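Local coordinates for protein alpha-pyrone synthesis polyketide synthase-like Pks18 (Mycobacterium tuberculosis, PDB 1TED) that probably extends medium- and long-chain acyl-CoA starters with malonyl-CoA to make tri- and tetraketide alpha-pyrones, as a type III polyketide synthase, at residues E36-G41 with S351-L356; R82-P87 with F224-A229; V139-T144 with V199-L204; G174-M179 with T382-L387; I215-I220 with G272-L277. All blocks are in the same frame, centred on the assembly; numbering follows the deposited sequence.

Contact 1: residues E36-G41 with S351-L356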
# COMPACT_ATOMS: atom_id res chain seq x y z
N GLU A 36 -20.19 -9.60 -0.16
CA GLU A 36 -20.93 -10.83 -0.33
C GLU A 36 -20.42 -11.96 0.55
O GLU A 36 -21.12 -12.95 0.78
CB GLU A 36 -20.90 -11.21 -1.82
CG GLU A 36 -21.26 -9.99 -2.66
CD GLU A 36 -21.63 -10.28 -4.09
OE1 GLU A 36 -20.81 -10.87 -4.82
OE2 GLU A 36 -22.75 -9.90 -4.50
N GLY A 37 -19.21 -11.79 1.07
CA GLY A 37 -18.62 -12.79 1.94
C GLY A 37 -17.81 -12.06 2.99
O GLY A 37 -17.20 -11.04 2.71
N LEU A 38 -17.81 -12.60 4.21
CA LEU A 38 -17.08 -12.00 5.32
C LEU A 38 -16.66 -13.07 6.32
O LEU A 38 -17.49 -13.83 6.82
CB LEU A 38 -17.96 -10.95 6.01
CG LEU A 38 -17.42 -10.14 7.20
CD1 LEU A 38 -18.39 -9.02 7.50
CD2 LEU A 38 -17.24 -11.02 8.44
N ALA A 39 -15.37 -13.10 6.63
CA ALA A 39 -14.84 -14.08 7.58
C ALA A 39 -13.94 -13.39 8.59
O ALA A 39 -13.34 -12.34 8.32
CB ALA A 39 -14.07 -15.17 6.87
N THR A 40 -13.83 -14.01 9.75
CA THR A 40 -13.06 -13.48 10.85
C THR A 40 -12.13 -14.53 11.46
O THR A 40 -12.45 -15.72 11.47
CB THR A 40 -14.03 -12.95 11.91
OG1 THR A 40 -14.45 -11.62 11.56
CG2 THR A 40 -13.41 -13.00 13.27
N GLY A 41 -10.98 -14.09 11.97
CA GLY A 41 -10.06 -15.05 12.56
C GLY A 41 -8.91 -14.45 13.34
O GLY A 41 -8.47 -13.33 13.10
N SER A 351 -10.23 -4.84 13.30
CA SER A 351 -11.34 -4.61 14.22
C SER A 351 -12.67 -4.15 13.65
O SER A 351 -13.73 -4.63 14.04
CB SER A 351 -10.89 -3.66 15.32
OG SER A 351 -9.81 -4.23 16.04
N LEU A 352 -12.62 -3.21 12.71
CA LEU A 352 -13.85 -2.73 12.12
C LEU A 352 -14.62 -3.90 11.50
O LEU A 352 -15.84 -3.96 11.61
CB LEU A 352 -13.51 -1.67 11.07
CG LEU A 352 -14.56 -0.59 10.78
CD1 LEU A 352 -15.10 -0.03 12.08
CD2 LEU A 352 -13.92 0.52 9.94
N ILE A 353 -13.92 -4.85 10.89
CA ILE A 353 -14.61 -5.97 10.27
C ILE A 353 -15.18 -6.98 11.27
O ILE A 353 -16.19 -7.62 11.01
CB ILE A 353 -13.71 -6.66 9.21
CG1 ILE A 353 -13.39 -5.66 8.09
CG2 ILE A 353 -14.40 -7.87 8.62
CD1 ILE A 353 -12.32 -6.11 7.14
N PHE A 354 -14.54 -7.11 12.44
CA PHE A 354 -15.05 -8.00 13.48
C PHE A 354 -16.36 -7.39 13.94
O PHE A 354 -17.33 -8.09 14.24
CB PHE A 354 -14.09 -8.06 14.67
CG PHE A 354 -13.12 -9.19 14.62
CD1 PHE A 354 -12.28 -9.36 13.53
CD2 PHE A 354 -12.99 -10.06 15.71
CE1 PHE A 354 -11.31 -10.37 13.52
CE2 PHE A 354 -12.03 -11.07 15.71
CZ PHE A 354 -11.18 -11.23 14.61
N VAL A 355 -16.38 -6.06 14.00
CA VAL A 355 -17.55 -5.32 14.42
C VAL A 355 -18.73 -5.53 13.49
O VAL A 355 -19.86 -5.77 13.94
CB VAL A 355 -17.23 -3.82 14.51
CG1 VAL A 355 -18.52 -3.01 14.66
CG2 VAL A 355 -16.32 -3.58 15.69
N LEU A 356 -18.47 -5.45 12.19
CA LEU A 356 -19.48 -5.62 11.16
C LEU A 356 -20.08 -7.02 11.22
O LEU A 356 -21.29 -7.18 11.09
CB LEU A 356 -18.85 -5.31 9.79
CG LEU A 356 -19.66 -5.12 8.50
CD1 LEU A 356 -20.09 -6.47 7.99
CD2 LEU A 356 -20.87 -4.23 8.73
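T40 and F354 meet at the buried end of this contact. The threonine methyl CG2 stands over one face of the phenyl ring in a CH-pi contact, displaced from the ring centre toward the rim; the very short distance in the model is doubtful, the placement over the face is not. T40 CG2 gets there by lying anti to its own backbone N. G41 O meets the same ring at its edge, in plane, 3.7 Å from F354 CZ. Buried I353 continues this dense part: L38 and I353 slide past each other in opposite directions, with L38 CG 4.0 Å from I353 CG2.

Strand 32-41 and helix 349-361 belong to different halves of the thiolase fold, and the axes of the 36-41 and 351-356 segments approach to 8.6 Å at 115°. The helix is one of the pair buried between the sheet layers; A39, pointing away from it, meets helix 102-125 instead.

The more open side belongs to the strand. L38 and T40 remain partly exposed, and T40 OG1 makes a weak hydrogen bond with E357. A methyl of L356 comes near L38 CD1, at a distance too doubtful to weigh.

Contact 2: residues R82-P87 with F224-A229. With MYR (myristic acid), chain E.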
# COMPACT_ATOMS: atom_id res chain seq x y z
N ARG A 82 -6.08 -12.09 21.40
CA ARG A 82 -5.34 -13.20 20.83
C ARG A 82 -3.96 -12.83 20.35
O ARG A 82 -3.74 -11.72 19.86
CB ARG A 82 -6.13 -13.81 19.67
CG ARG A 82 -7.59 -14.08 19.99
CD ARG A 82 -7.74 -14.91 21.26
NE ARG A 82 -9.07 -15.50 21.34
CZ ARG A 82 -9.40 -16.69 20.83
NH1 ARG A 82 -8.50 -17.43 20.21
NH2 ARG A 82 -10.65 -17.13 20.93
N MET A 83 -3.02 -13.76 20.47
CA MET A 83 -1.66 -13.50 20.05
C MET A 83 -0.99 -14.71 19.39
O MET A 83 -1.02 -15.82 19.93
CB MET A 83 -0.84 -13.02 21.24
CG MET A 83 -1.41 -11.75 21.87
SD MET A 83 -0.42 -11.14 23.22
CE MET A 83 -1.56 -9.92 23.95
N ALA A 84 -0.38 -14.47 18.23
CA ALA A 84 0.31 -15.50 17.47
C ALA A 84 1.52 -15.95 18.26
O ALA A 84 1.91 -17.13 18.24
CB ALA A 84 0.74 -14.95 16.12
N VAL A 85 2.11 -14.98 18.95
CA VAL A 85 3.30 -15.19 19.76
C VAL A 85 3.03 -14.78 21.22
O VAL A 85 2.22 -13.90 21.48
CB VAL A 85 4.47 -14.36 19.18
CG1 VAL A 85 5.40 -13.89 20.28
CG2 VAL A 85 5.23 -15.20 18.16
N ASP A 86 3.70 -15.45 22.15
CA ASP A 86 3.57 -15.14 23.57
C ASP A 86 4.76 -14.26 23.91
O ASP A 86 5.83 -14.77 24.24
CB ASP A 86 3.63 -16.41 24.41
CG ASP A 86 3.30 -16.16 25.87
OD1 ASP A 86 3.70 -15.10 26.41
OD2 ASP A 86 2.65 -17.03 26.49
N PRO A 87 4.59 -12.93 23.85
CA PRO A 87 5.68 -11.99 24.14
C PRO A 87 6.49 -12.25 25.42
O PRO A 87 7.69 -12.01 25.47
CB PRO A 87 4.96 -10.64 24.15
CG PRO A 87 3.58 -11.00 24.61
CD PRO A 87 3.30 -12.23 23.80
N PHE A 224 -3.12 -3.38 22.17
CA PHE A 224 -3.01 -4.07 20.88
C PHE A 224 -3.03 -5.60 20.89
O PHE A 224 -2.41 -6.25 21.72
CB PHE A 224 -1.77 -3.54 20.16
CG PHE A 224 -1.84 -2.07 19.83
CD1 PHE A 224 -2.84 -1.26 20.37
CD2 PHE A 224 -0.92 -1.49 18.96
CE1 PHE A 224 -2.92 0.11 20.05
CE2 PHE A 224 -0.99 -0.12 18.64
CZ PHE A 224 -1.99 0.68 19.18
N GLY A 225 -3.78 -6.16 19.94
CA GLY A 225 -3.92 -7.60 19.82
C GLY A 225 -3.72 -8.07 18.39
O GLY A 225 -3.41 -7.27 17.50
N ASP A 226 -3.91 -9.37 18.16
CA ASP A 226 -3.72 -9.97 16.83
C ASP A 226 -5.03 -10.43 16.18
O ASP A 226 -5.93 -10.93 16.86
CB ASP A 226 -2.77 -11.18 16.95
CG ASP A 226 -1.34 -10.79 17.31
OD1 ASP A 226 -1.11 -9.64 17.73
OD2 ASP A 226 -0.45 -11.66 17.19
N GLY A 227 -5.13 -10.28 14.87
CA GLY A 227 -6.36 -10.70 14.22
C GLY A 227 -6.31 -10.65 12.71
O GLY A 227 -5.38 -10.09 12.12
N CYS A 228 -7.31 -11.25 12.08
CA CYS A 228 -7.38 -11.26 10.63
C CYS A 228 -8.84 -11.22 10.18
O CYS A 228 -9.72 -11.72 10.87
CB CYS A 228 -6.71 -12.52 10.08
SG CYS A 228 -6.64 -12.60 8.27
N ALA A 229 -9.08 -10.60 9.04
CA ALA A 229 -10.42 -10.50 8.50
C ALA A 229 -10.34 -10.36 6.99
O ALA A 229 -9.37 -9.80 6.46
CB ALA A 229 -11.17 -9.31 9.11
C1 MYR E . 1.52 -8.02 25.65
O1 MYR E . 0.79 -8.91 26.10
O2 MYR E . 1.89 -7.11 26.40
C2 MYR E . 1.95 -8.05 24.19
C3 MYR E . 1.32 -6.90 23.41
C4 MYR E . 1.73 -6.94 21.93
C5 MYR E . 1.13 -5.76 21.15
C6 MYR E . 1.69 -4.41 21.62
C7 MYR E . 3.16 -4.22 21.26
C8 MYR E . 3.39 -4.09 19.75
C9 MYR E . 2.70 -2.85 19.18
C10 MYR E . 2.81 -2.82 17.65
C11 MYR E . 2.07 -1.62 17.07
C12 MYR E . 2.13 -1.61 15.55
C13 MYR E . 1.32 -0.45 14.98
C14 MYR E . 1.34 -0.45 13.45
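D226 meets the 82-87 loop twice, once through its backbone and once through its carboxylate. The backbone bond runs from D226 N to R82 O at 2.9 Å, nearly along the C=O axis but bent at the hydrogen (142°). It joins the 224-229 segment to the loop that follows strand 80-82.

The side-chain bond is the straighter of the two. A84 N points at D226 OD2 over 3.0 Å with an angle of 178° at the hydrogen, and it arrives from above the carboxylate plane, 37° out of it. D226 CG sits beside its own backbone N, anti to the carbonyl carbon. The same OD2 lies 3.6 Å from M83 CA, and S206 gives it a second hydrogen-bonding partner.

A third group of contacts is made with the bound myristic acid rather than between the segments. At the acid head, the extended M83 side chain brings CE to 3.3 Å from the carboxylate oxygen O1. On the alkyl chain, P87 CG touches C2 at 3.4 Å, and deeper in, C11 lies in the plane of the F224 ring, at its edge, 3.5 Å from CD2. The loop and F224 thus line part of the tunnel that holds the fatty acid.

Chemically, a buried carboxylate oxygen gripped by a main-chain N-H and a serine hydroxyl would be expected to favour the charged form, and the same bonds are consistent with holding the loop in place beside the head of the fatty acid.

Contact 3: residues V139-T144 with V199-L204. With MYR (myristic acid), chain E.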
# COMPACT_ATOMS: atom_id res chain seq x y z
N VAL A 139 -6.63 -7.33 -2.25
CA VAL A 139 -6.05 -6.19 -1.53
C VAL A 139 -5.63 -6.66 -0.15
O VAL A 139 -6.43 -7.22 0.61
CB VAL A 139 -7.05 -5.01 -1.40
CG1 VAL A 139 -6.37 -3.82 -0.73
CG2 VAL A 139 -7.55 -4.61 -2.77
N LEU A 140 -4.37 -6.42 0.17
CA LEU A 140 -3.84 -6.84 1.45
C LEU A 140 -3.39 -5.61 2.25
O LEU A 140 -2.58 -4.82 1.78
CB LEU A 140 -2.66 -7.79 1.22
CG LEU A 140 -2.05 -8.58 2.38
CD1 LEU A 140 -1.27 -7.65 3.29
CD2 LEU A 140 -3.15 -9.33 3.12
N ALA A 141 -3.94 -5.47 3.46
CA ALA A 141 -3.58 -4.35 4.32
C ALA A 141 -2.95 -4.82 5.63
O ALA A 141 -3.38 -5.83 6.21
CB ALA A 141 -4.80 -3.50 4.60
N THR A 142 -1.94 -4.08 6.08
CA THR A 142 -1.25 -4.37 7.33
C THR A 142 -0.40 -3.17 7.71
O THR A 142 -0.04 -2.35 6.86
CB THR A 142 -0.26 -5.56 7.20
OG1 THR A 142 -0.86 -6.61 6.44
CG2 THR A 142 0.12 -6.08 8.58
N SER A 143 -0.05 -3.09 8.99
CA SER A 143 0.81 -2.04 9.50
C SER A 143 1.78 -2.67 10.50
O SER A 143 2.50 -1.98 11.21
CB SER A 143 -0.01 -0.94 10.18
OG SER A 143 -0.73 -0.19 9.21
N THR A 144 1.79 -4.01 10.53
CA THR A 144 2.65 -4.75 11.46
C THR A 144 3.58 -5.78 10.82
O THR A 144 4.17 -6.60 11.52
CB THR A 144 1.79 -5.48 12.52
OG1 THR A 144 0.75 -6.23 11.86
CG2 THR A 144 1.16 -4.48 13.49
N VAL A 199 -10.49 -8.87 -0.15
CA VAL A 199 -9.81 -7.92 0.73
C VAL A 199 -9.37 -8.65 1.99
O VAL A 199 -10.15 -9.37 2.62
CB VAL A 199 -10.74 -6.74 1.11
CG1 VAL A 199 -10.03 -5.81 2.09
CG2 VAL A 199 -11.08 -5.96 -0.13
N VAL A 200 -8.10 -8.48 2.35
CA VAL A 200 -7.57 -9.16 3.52
C VAL A 200 -6.79 -8.21 4.42
O VAL A 200 -5.83 -7.56 3.99
CB VAL A 200 -6.65 -10.35 3.07
CG1 VAL A 200 -6.08 -11.07 4.27
CG2 VAL A 200 -7.44 -11.33 2.22
N CYS A 201 -7.22 -8.12 5.67
CA CYS A 201 -6.56 -7.29 6.66
C CYS A 201 -5.98 -8.27 7.67
O CYS A 201 -6.70 -9.10 8.23
CB CYS A 201 -7.56 -6.34 7.31
SG CYS A 201 -8.42 -5.24 6.15
N ILE A 202 -4.68 -8.19 7.90
CA ILE A 202 -4.00 -9.09 8.81
C ILE A 202 -3.13 -8.26 9.74
O ILE A 202 -2.28 -7.49 9.29
CB ILE A 202 -3.13 -10.12 8.03
CG1 ILE A 202 -2.27 -10.95 8.99
CG2 ILE A 202 -2.26 -9.39 7.01
CD1 ILE A 202 -3.02 -12.07 9.68
N GLU A 203 -3.33 -8.40 11.03
CA GLU A 203 -2.57 -7.60 11.96
C GLU A 203 -1.98 -8.46 13.07
O GLU A 203 -2.70 -9.13 13.81
CB GLU A 203 -3.47 -6.50 12.51
CG GLU A 203 -2.86 -5.10 12.50
CD GLU A 203 -2.62 -4.52 11.10
OE1 GLU A 203 -3.61 -4.23 10.40
OE2 GLU A 203 -1.45 -4.35 10.72
N LEU A 204 -0.65 -8.45 13.15
CA LEU A 204 0.08 -9.21 14.14
C LEU A 204 0.94 -8.32 15.02
O LEU A 204 2.15 -8.19 14.80
CB LEU A 204 0.97 -10.25 13.45
CG LEU A 204 0.38 -11.64 13.25
CD1 LEU A 204 -1.03 -11.54 12.72
CD2 LEU A 204 1.28 -12.44 12.30
C1 MYR E . 1.52 -8.02 25.65
O1 MYR E . 0.79 -8.91 26.10
O2 MYR E . 1.89 -7.11 26.40
C2 MYR E . 1.95 -8.05 24.19
C3 MYR E . 1.32 -6.90 23.41
C4 MYR E . 1.73 -6.94 21.93
C5 MYR E . 1.13 -5.76 21.15
C6 MYR E . 1.69 -4.41 21.62
C7 MYR E . 3.16 -4.22 21.26
C8 MYR E . 3.39 -4.09 19.75
C9 MYR E . 2.70 -2.85 19.18
C10 MYR E . 2.81 -2.82 17.65
C11 MYR E . 2.07 -1.62 17.07
C12 MYR E . 2.13 -1.61 15.55
C13 MYR E . 1.32 -0.45 14.98
C14 MYR E . 1.34 -0.45 13.45
O HOH W 1 -3.02 -1.32 9.05
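L140 and V200 interlock on one face of a parallel strand pair: the leucine methyl CD2 bends over the neighbouring strand to sit 3.6 Å from V200 CG1. L140 CD2 also lies 4.0 Å from I202 CG2. Next along, T142 and I202 stand side by side, pointing the same way, with T142 OG1 3.2 Å from I202 CG2. On the other face the bumps are smaller. V139 lies beside V199 and A141 beside C201, and V139, V199 and C201 pack against A178, A181 and A185 of helix 177-191. Between the faces the backbones are laced in register, V200 N to V139 O, A141 N to V200 O, then I202 N to A141 O, an oxygen that T142 OG1 uses too.

Past T142 the chain leaves the strand, and E203 fills the curve. Its chain bends at chi2 (67°), which sets CD; OE2 lies against the turn. S143 N meets OE2 on its syn lone pair at 2.6 Å, and T144 OG1 donates from the anti side at 3.1 Å. T144 OG1 also accepts from L204 N at 2.9 Å. The other oxygen, OE1, is held by S349.

Neighbouring parallel strands 135-142 and 196-204 belong to the N-terminal half of the thiolase fold; here the turn after the first touches the myristic acid, T144 CG2 lying 3.7 Å from C12.

Contact 4: residues G174-M179 with T382-L387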
# COMPACT_ATOMS: atom_id res chain seq x y z
N GLY A 174 -2.70 2.30 9.04
CA GLY A 174 -3.23 2.00 10.36
C GLY A 174 -4.58 1.33 10.62
O GLY A 174 -5.02 0.45 9.88
N CYS A 175 -5.21 1.78 11.69
CA CYS A 175 -6.49 1.25 12.14
C CYS A 175 -7.64 1.42 11.16
O CYS A 175 -8.64 0.71 11.25
CB CYS A 175 -6.88 1.87 13.50
SG CYS A 175 -5.72 1.55 14.87
N ALA A 176 -7.50 2.36 10.23
CA ALA A 176 -8.56 2.61 9.25
C ALA A 176 -8.30 2.00 7.87
O ALA A 176 -9.05 2.27 6.93
CB ALA A 176 -8.79 4.12 9.12
N ALA A 177 -7.28 1.16 7.76
CA ALA A 177 -6.91 0.55 6.48
C ALA A 177 -7.97 -0.34 5.81
O ALA A 177 -7.96 -0.51 4.59
CB ALA A 177 -5.60 -0.21 6.63
N ALA A 178 -8.88 -0.91 6.58
CA ALA A 178 -9.91 -1.75 5.99
C ALA A 178 -10.74 -0.89 5.05
O ALA A 178 -11.21 -1.38 4.03
CB ALA A 178 -10.78 -2.37 7.06
N MET A 179 -10.92 0.38 5.39
CA MET A 179 -11.70 1.30 4.56
C MET A 179 -10.99 1.68 3.25
O MET A 179 -11.63 1.75 2.20
CB MET A 179 -12.05 2.58 5.33
CG MET A 179 -13.04 2.37 6.48
SD MET A 179 -14.64 1.72 5.94
CE MET A 179 -14.42 -0.03 6.15
N THR A 382 -6.99 10.86 9.93
CA THR A 382 -7.93 10.89 8.83
C THR A 382 -9.09 10.07 9.33
O THR A 382 -8.89 9.02 9.94
CB THR A 382 -7.33 10.18 7.60
OG1 THR A 382 -6.06 10.77 7.28
CG2 THR A 382 -8.27 10.27 6.40
N VAL A 383 -10.31 10.55 9.11
CA VAL A 383 -11.47 9.79 9.51
C VAL A 383 -11.81 9.00 8.26
O VAL A 383 -12.04 9.56 7.19
CB VAL A 383 -12.67 10.67 9.87
CG1 VAL A 383 -13.83 9.77 10.27
CG2 VAL A 383 -12.30 11.62 11.02
N GLU A 384 -11.82 7.68 8.41
CA GLU A 384 -12.10 6.79 7.30
C GLU A 384 -13.37 6.04 7.64
O GLU A 384 -13.52 5.52 8.74
CB GLU A 384 -10.92 5.83 7.14
CG GLU A 384 -10.54 5.53 5.72
CD GLU A 384 -9.93 6.72 5.01
OE1 GLU A 384 -8.71 6.97 5.20
OE2 GLU A 384 -10.67 7.40 4.28
N GLY A 385 -14.31 5.98 6.70
CA GLY A 385 -15.55 5.28 6.98
C GLY A 385 -16.45 5.02 5.78
O GLY A 385 -16.07 5.26 4.63
N MET A 386 -17.66 4.54 6.07
CA MET A 386 -18.63 4.23 5.03
C MET A 386 -20.05 4.19 5.57
O MET A 386 -20.26 3.96 6.76
CB MET A 386 -18.31 2.86 4.41
CG MET A 386 -18.72 1.66 5.28
SD MET A 386 -18.64 0.04 4.44
CE MET A 386 -18.41 -1.07 5.79
N LEU A 387 -21.02 4.43 4.69
CA LEU A 387 -22.43 4.33 5.02
C LEU A 387 -22.79 2.97 4.44
O LEU A 387 -22.35 2.65 3.33
CB LEU A 387 -23.26 5.42 4.31
CG LEU A 387 -24.80 5.25 4.42
CD1 LEU A 387 -25.24 5.41 5.87
CD2 LEU A 387 -25.51 6.27 3.56
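A176 and E384 approach to 5.8 Å between CA atoms, and M179 and G385 to 6.0 Å, where the turn leading into helix 177-191 meets an extended strand. The 174-179 segment enters from a tight bend: G174 has a positive phi of 55°, C175 follows, and the chain then winds into the helix, with M179 N already bonded to A176 O. Residues 382-387 stay extended throughout, turning E384 and M386 to the other segment and V383 away from it.

The side chains make close carbon contacts. A176 CB rests against E384 CB at 3.4 Å, and M179 CB against E384 CG at 3.3 Å, so the aliphatic part of the glutamate is wedged against two residues three apart in the chain, A176 and M179. The polar end of E384 is engaged differently, its OE2 being hydrogen-bonded to S254. In M179 the bend at chi2 brings SD to 3.8 Å from G385 CA, where glycine offers bare backbone; that at chi3 sets CE. The side chain crosses M386 at about a right angle, SD lying 4.1 Å from M386 CG and the two CE methyls also touching.

C175, the nucleophile by similarity, takes no part in these contacts and touches H313 and N346. Strand 382-390 runs between strands 370-378 and 247-256, and A176 also touches A376 of the first. A177, A178 and M179 touch S349, I353 and L352 of helix 349-361, the partner of helix 177-191 in the buried helical layer of the thiolase fold.

Contact 5: residues I215-I220 with G272-L277. With MYR (myristic acid), chain E.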
# COMPACT_ATOMS: atom_id res chain seq x y z
N ILE A 215 4.80 5.63 28.87
CA ILE A 215 3.37 5.33 28.97
C ILE A 215 2.80 4.87 27.65
O ILE A 215 2.07 3.89 27.60
CB ILE A 215 2.47 6.56 29.36
CG1 ILE A 215 3.32 7.82 29.51
CG2 ILE A 215 1.61 6.24 30.59
CD1 ILE A 215 3.67 8.45 28.20
N ASN A 216 3.10 5.61 26.59
CA ASN A 216 2.59 5.26 25.27
C ASN A 216 2.88 3.80 24.92
O ASN A 216 2.01 3.09 24.41
CB ASN A 216 3.18 6.17 24.19
CG ASN A 216 2.80 5.73 22.79
OD1 ASN A 216 3.52 4.98 22.15
ND2 ASN A 216 1.64 6.18 22.31
N ASP A 217 4.09 3.36 25.23
CA ASP A 217 4.48 1.99 24.96
C ASP A 217 3.70 1.05 25.86
O ASP A 217 3.16 0.04 25.40
CB ASP A 217 5.98 1.79 25.18
CG ASP A 217 6.55 0.67 24.33
OD1 ASP A 217 6.74 0.89 23.11
OD2 ASP A 217 6.79 -0.44 24.87
N VAL A 218 3.63 1.37 27.15
CA VAL A 218 2.90 0.55 28.11
C VAL A 218 1.43 0.47 27.72
O VAL A 218 0.80 -0.58 27.85
CB VAL A 218 2.99 1.13 29.54
CG1 VAL A 218 2.08 0.34 30.48
CG2 VAL A 218 4.44 1.09 30.04
N VAL A 219 0.90 1.60 27.25
CA VAL A 219 -0.50 1.69 26.83
C VAL A 219 -0.77 0.83 25.59
O VAL A 219 -1.75 0.10 25.53
CB VAL A 219 -0.90 3.16 26.55
CG1 VAL A 219 -2.26 3.21 25.84
CG2 VAL A 219 -0.95 3.94 27.85
N ILE A 220 0.11 0.95 24.59
CA ILE A 220 -0.03 0.19 23.36
C ILE A 220 0.04 -1.31 23.66
O ILE A 220 -0.75 -2.10 23.14
CB ILE A 220 1.10 0.59 22.36
CG1 ILE A 220 0.50 1.38 21.20
CG2 ILE A 220 1.83 -0.62 21.86
CD1 ILE A 220 -0.03 2.72 21.61
N GLY A 272 11.42 -3.37 16.18
CA GLY A 272 10.02 -3.56 15.86
C GLY A 272 9.26 -2.32 15.44
O GLY A 272 9.72 -1.18 15.61
N ILE A 273 8.09 -2.55 14.86
CA ILE A 273 7.23 -1.47 14.43
C ILE A 273 6.53 -0.95 15.69
O ILE A 273 6.29 -1.70 16.63
CB ILE A 273 6.17 -1.96 13.43
CG1 ILE A 273 6.86 -2.41 12.13
CG2 ILE A 273 5.15 -0.86 13.16
CD1 ILE A 273 5.95 -3.15 11.19
N THR A 274 6.22 0.34 15.70
CA THR A 274 5.58 0.94 16.84
C THR A 274 4.54 1.97 16.41
O THR A 274 4.51 2.40 15.26
CB THR A 274 6.63 1.63 17.73
OG1 THR A 274 6.03 1.97 18.99
CG2 THR A 274 7.15 2.89 17.06
N CYS A 275 3.68 2.35 17.35
CA CYS A 275 2.65 3.35 17.12
C CYS A 275 2.68 4.33 18.28
O CYS A 275 2.60 3.93 19.44
CB CYS A 275 1.27 2.68 17.05
SG CYS A 275 -0.13 3.84 17.07
N GLU A 276 2.83 5.61 17.98
CA GLU A 276 2.87 6.64 19.02
C GLU A 276 1.59 7.47 18.94
O GLU A 276 1.33 8.13 17.92
CB GLU A 276 4.11 7.54 18.84
CG GLU A 276 5.43 6.78 18.96
CD GLU A 276 6.59 7.54 18.34
OE1 GLU A 276 6.33 8.48 17.55
OE2 GLU A 276 7.76 7.18 18.61
N LEU A 277 0.81 7.42 20.01
CA LEU A 277 -0.46 8.14 20.11
C LEU A 277 -0.33 9.40 20.96
O LEU A 277 0.35 9.40 22.00
CB LEU A 277 -1.53 7.22 20.70
CG LEU A 277 -1.74 5.92 19.94
CD1 LEU A 277 -2.66 5.00 20.71
CD2 LEU A 277 -2.31 6.23 18.56
C1 MYR E . 1.52 -8.02 25.65
O1 MYR E . 0.79 -8.91 26.10
O2 MYR E . 1.89 -7.11 26.40
C2 MYR E . 1.95 -8.05 24.19
C3 MYR E . 1.32 -6.90 23.41
C4 MYR E . 1.73 -6.94 21.93
C5 MYR E . 1.13 -5.76 21.15
C6 MYR E . 1.69 -4.41 21.62
C7 MYR E . 3.16 -4.22 21.26
C8 MYR E . 3.39 -4.09 19.75
C9 MYR E . 2.70 -2.85 19.18
C10 MYR E . 2.81 -2.82 17.65
C11 MYR E . 2.07 -1.62 17.07
C12 MYR E . 2.13 -1.61 15.55
C13 MYR E . 1.32 -0.45 14.98
C14 MYR E . 1.34 -0.45 13.45
O HOH W 2 6.02 -0.48 20.24
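N216 has the most surface covered here, its side chain lying against the backbone of C275, E276 and L277. Its CG, anti to the backbone N (chi1 173°), lies 3.8 Å from both C275 O and L277 N.

I220, one helical turn further on, is the apolar counterpart. Its CD1 reaches L277 CD1 at 3.6 Å, the two side chains crossing obliquely, and lies equally close to C275 O. The other branch turns to the fatty acid, with I220 CG2 3.6 Å from C9 of the myristic acid. L277 is the third large contributor, its CB next to N216 and its end next to I220. Beside them C275 CB touches the myristic chain at C13, 3.8 Å away, on the same tunnel wall.

The axes of the 215-220 and 272-277 segments, helix and strand, approach to 8.3 Å at 115°. On the flank a water links D217 OD1 and T274 OG1, 2.8 Å from the latter, while D217 OD2 accepts from A212 N. T274 also packs on R103 of the second subunit.

The chemistry is thus divided: polar groups and water occupy the partly exposed flank, whereas the side chains of I220, I273 (through CG2) and C275 (through CB) offer the tunnel a largely apolar surface, with I273 O also near the chain. Such a lining is consistent with an enzyme that takes long aliphatic starters.

Overall arrangement
Following the chain from the N terminus, contact 1 opens at 36-41, contact 2 at 82-87, contact 3 at 139-144 and contact 4 at 174-179. Contact 3 closes first, at 199-204, wholly within the loop of contact 2, which closes at 224-229 and itself lies within that of contact 1. Contact 5 opens at 215-220, crosses contact 2, and closes at 272-277, inside the loops of contacts 1 and 4. Contact 1 closes at 351-356. Contact 4, ending last at 382-387, crosses contacts 1, 2 and 3. Contacts 1, 4 and 5 join the N- and C-terminal halves; contacts 1 to 4 share the large sheet, while contacts 2, 3 and 5 touch the myristic acid.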